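Local coordinates for uncharacterized protein (Borrelia turicatae, PDB 5VJ4) that is of unknown function but is a putative surface protein of relapsing fever spirochetes and possibly binds lipid, at residues N271-V275 against Y276-R280. Numbering follows the deposited sequence.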
ATOM      1  N   ASN A 271       4.056  -8.251   6.791  1.00 61.02           N
ATOM      2  CA  ASN A 271       2.990  -8.018   7.720  1.00 67.48           C
ATOM      3  C   ASN A 271       2.532  -6.589   7.796  1.00 62.04           C
ATOM      4  O   ASN A 271       1.355  -6.325   8.051  1.00 56.73           O
ATOM      5  CB  ASN A 271       3.273  -8.603   9.091  1.00 56.28           C
ATOM      6  CG  ASN A 271       2.667 -10.013   9.234  1.00117.72           C
ATOM      7  OD1 ASN A 271       1.555 -10.160   9.741  1.00119.29           O
ATOM      8  ND2 ASN A 271       3.368 -11.043   8.727  1.00 67.76           N
ATOM      9  N   SER A 272       3.433  -5.656   7.538  1.00 44.28           N
ATOM     10  CA  SER A 272       3.026  -4.259   7.667  1.00 61.01           C
ATOM     11  C   SER A 272       2.119  -3.908   6.493  1.00 72.67           C
ATOM     12  O   SER A 272       1.058  -3.262   6.623  1.00 64.92           O
ATOM     13  CB  SER A 272       4.238  -3.350   7.694  1.00 56.19           C
ATOM     14  OG  SER A 272       5.263  -3.906   8.485  1.00 67.93           O
ATOM     15  N   VAL A 273       2.547  -4.396   5.346  1.00 58.21           N
ATOM     16  CA  VAL A 273       1.928  -4.088   4.087  1.00 47.15           C
ATOM     17  C   VAL A 273       0.579  -4.815   3.951  1.00 55.17           C
ATOM     18  O   VAL A 273      -0.365  -4.272   3.390  1.00 62.43           O
ATOM     19  CB  VAL A 273       2.936  -4.480   2.994  1.00 50.78           C
ATOM     20  CG1 VAL A 273       2.284  -5.124   1.803  1.00 50.87           C
ATOM     21  CG2 VAL A 273       3.765  -3.277   2.629  1.00 42.53           C
ATOM     22  N   GLY A 274       0.483  -6.032   4.477  1.00 44.69           N
ATOM     23  CA  GLY A 274      -0.762  -6.782   4.414  1.00 50.22           C
ATOM     24  C   GLY A 274      -0.924  -7.642   3.173  1.00 50.94           C
ATOM     25  O   GLY A 274      -0.219  -7.505   2.161  1.00 57.61           O
ATOM     26  N   VAL A 275      -1.880  -8.545   3.261  1.00 51.20           N
ATOM     27  CA  VAL A 275      -2.087  -9.504   2.200  1.00 49.14           C
ATOM     28  C   VAL A 275      -2.373  -8.885   0.836  1.00 56.85           C
ATOM     29  O   VAL A 275      -1.928  -9.406  -0.177  1.00 59.61           O
ATOM     30  CB  VAL A 275      -3.251 -10.396   2.551  1.00 46.93           C
ATOM     31  CG1 VAL A 275      -3.538 -11.347   1.413  1.00 62.84           C
ATOM     32  CG2 VAL A 275      -2.941 -11.146   3.835  1.00 56.11           C
ATOM     33  N   TYR A 276      -3.147  -7.808   0.817  1.00 55.55           N
ATOM     34  CA  TYR A 276      -3.479  -7.140  -0.416  1.00 40.19           C
ATOM     35  C   TYR A 276      -2.217  -6.783  -1.187  1.00 48.09           C
ATOM     36  O   TYR A 276      -2.096  -7.156  -2.356  1.00 46.80           O
ATOM     37  CB  TYR A 276      -4.256  -5.903  -0.084  1.00 41.18           C
ATOM     38  CG  TYR A 276      -4.690  -5.051  -1.231  1.00 49.98           C
ATOM     39  CD1 TYR A 276      -5.819  -5.370  -1.946  1.00 65.27           C
ATOM     40  CD2 TYR A 276      -4.020  -3.876  -1.552  1.00 64.81           C
ATOM     41  CE1 TYR A 276      -6.274  -4.556  -2.967  1.00 65.87           C
ATOM     42  CE2 TYR A 276      -4.459  -3.056  -2.579  1.00 65.85           C
ATOM     43  CZ  TYR A 276      -5.595  -3.401  -3.273  1.00 62.56           C
ATOM     44  OH  TYR A 276      -6.034  -2.614  -4.298  1.00 75.10           O
ATOM     45  N   TYR A 277      -1.271  -6.089  -0.554  1.00 38.69           N
ATOM     46  CA  TYR A 277      -0.021  -5.780  -1.286  1.00 45.25           C
ATOM     47  C   TYR A 277       0.896  -6.966  -1.484  1.00 52.40           C
ATOM     48  O   TYR A 277       1.626  -6.997  -2.459  1.00 47.69           O
ATOM     49  CB  TYR A 277       0.760  -4.629  -0.688  1.00 34.12           C
ATOM     50  CG  TYR A 277      -0.034  -3.390  -0.765  1.00 45.97           C
ATOM     51  CD1 TYR A 277      -0.961  -3.068   0.229  1.00 55.57           C
ATOM     52  CD2 TYR A 277       0.072  -2.565  -1.866  1.00 52.11           C
ATOM     53  CE1 TYR A 277      -1.751  -1.942   0.127  1.00 59.31           C
ATOM     54  CE2 TYR A 277      -0.714  -1.447  -1.982  1.00 53.44           C
ATOM     55  CZ  TYR A 277      -1.630  -1.144  -0.991  1.00 53.52           C
ATOM     56  OH  TYR A 277      -2.418  -0.022  -1.097  1.00 64.47           O
ATOM     57  N   VAL A 278       0.843  -7.936  -0.578  1.00 44.84           N
ATOM     58  CA  VAL A 278       1.722  -9.045  -0.698  1.00 49.64           C
ATOM     59  C   VAL A 278       1.345  -9.841  -1.931  1.00 57.87           C
ATOM     60  O   VAL A 278       2.208 -10.159  -2.734  1.00 52.92           O
ATOM     61  CB  VAL A 278       1.733  -9.946   0.537  1.00 53.76           C
ATOM     62  CG1 VAL A 278       2.428 -11.270   0.215  1.00 41.08           C
ATOM     63  CG2 VAL A 278       2.481  -9.266   1.654  1.00 54.16           C
ATOM     64  N   VAL A 279       0.070 -10.165  -2.095  1.00 53.78           N
ATOM     65  CA  VAL A 279      -0.301 -11.005  -3.241  1.00 48.73           C
ATOM     66  C   VAL A 279      -0.054 -10.304  -4.571  1.00 49.11           C
ATOM     67  O   VAL A 279       0.375 -10.923  -5.521  1.00 43.19           O
ATOM     68  CB  VAL A 279      -1.720 -11.573  -3.176  1.00 43.81           C
ATOM     69  CG1 VAL A 279      -1.865 -12.420  -1.934  1.00 44.11           C
ATOM     70  CG2 VAL A 279      -2.775 -10.498  -3.193  1.00 44.98           C
ATOM     71  N   ARG A 280      -0.267  -9.002  -4.626  1.00 46.68           N
ATOM     72  CA  ARG A 280       0.002  -8.324  -5.862  1.00 47.77           C
ATOM     73  C   ARG A 280       1.489  -8.358  -6.244  1.00 47.85           C
ATOM     74  O   ARG A 280       1.830  -8.565  -7.394  1.00 54.54           O
ATOM     75  CB  ARG A 280      -0.518  -6.922  -5.810  1.00 46.61           C
ATOM     76  CG  ARG A 280      -0.471  -6.292  -7.159  1.00 67.19           C
ATOM     77  CD  ARG A 280      -1.187  -4.972  -7.157  1.00 80.47           C
ATOM     78  NE  ARG A 280      -1.169  -4.441  -8.520  1.00 80.38           N
ATOM     79  CZ  ARG A 280      -0.240  -3.612  -8.980  1.00 72.11           C
ATOM     80  NH1 ARG A 280      -0.315  -3.190 -10.225  1.00 88.36           N
ATOM     81  NH2 ARG A 280       0.760  -3.199  -8.193  1.00100.72           N
TER
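Val-278 N bonds to Gly-274 O and Val-279 N to Val-275 O, two successive i to i+4 bonds just after a kink in helix 263-301. The short axes before and after the kink differ by 69°. Gly-274 has a positive phi of 89°, far from helical values, a backbone shape that glycine adopts readily. The first bond is 3.0 Å from Val-278 N to Gly-274 O and lies in the carbonyl plane. The second is 2.9 Å from Val-279 N to Val-275 O and is nearly straight at the hydrogen, 175°.

Val-278 and Val-279 place their methyls by the carbonyls that their N-H groups bond to. Val-278 CG2 lies 3.3 Å from Gly-274 O. Val-275 CG1, anti to its backbone N, meets Val-279 CG1 at 3.9 Å. Val-279 also touches Leu-192 of helix 176-201, and Val-275 touches Trp-240.

Val-273 CG1 makes a loose contact with Val-278 CG2 at 4.1 Å. The ring edge of Tyr-277 meets Val-273 O, with CD1 3.4 Å from that oxygen. Tyr-276 CD2 sits over one face of the same ring, toward its rim. The Tyr-277 ring meets Tyr-277 of the second subunit, and its OH bonds to Phe-339 O there.

Two backbone hydrogen bonds hold the turn, and the Val-275 and Val-279 methyls pack alongside. The next turn of helix engages the carbonyls of Gly-274 and Val-275, while Tyr-277 carries its polar end to Phe-339 of the second subunit. The bend is therefore held by backbone bonds and bordered by the subunit contact.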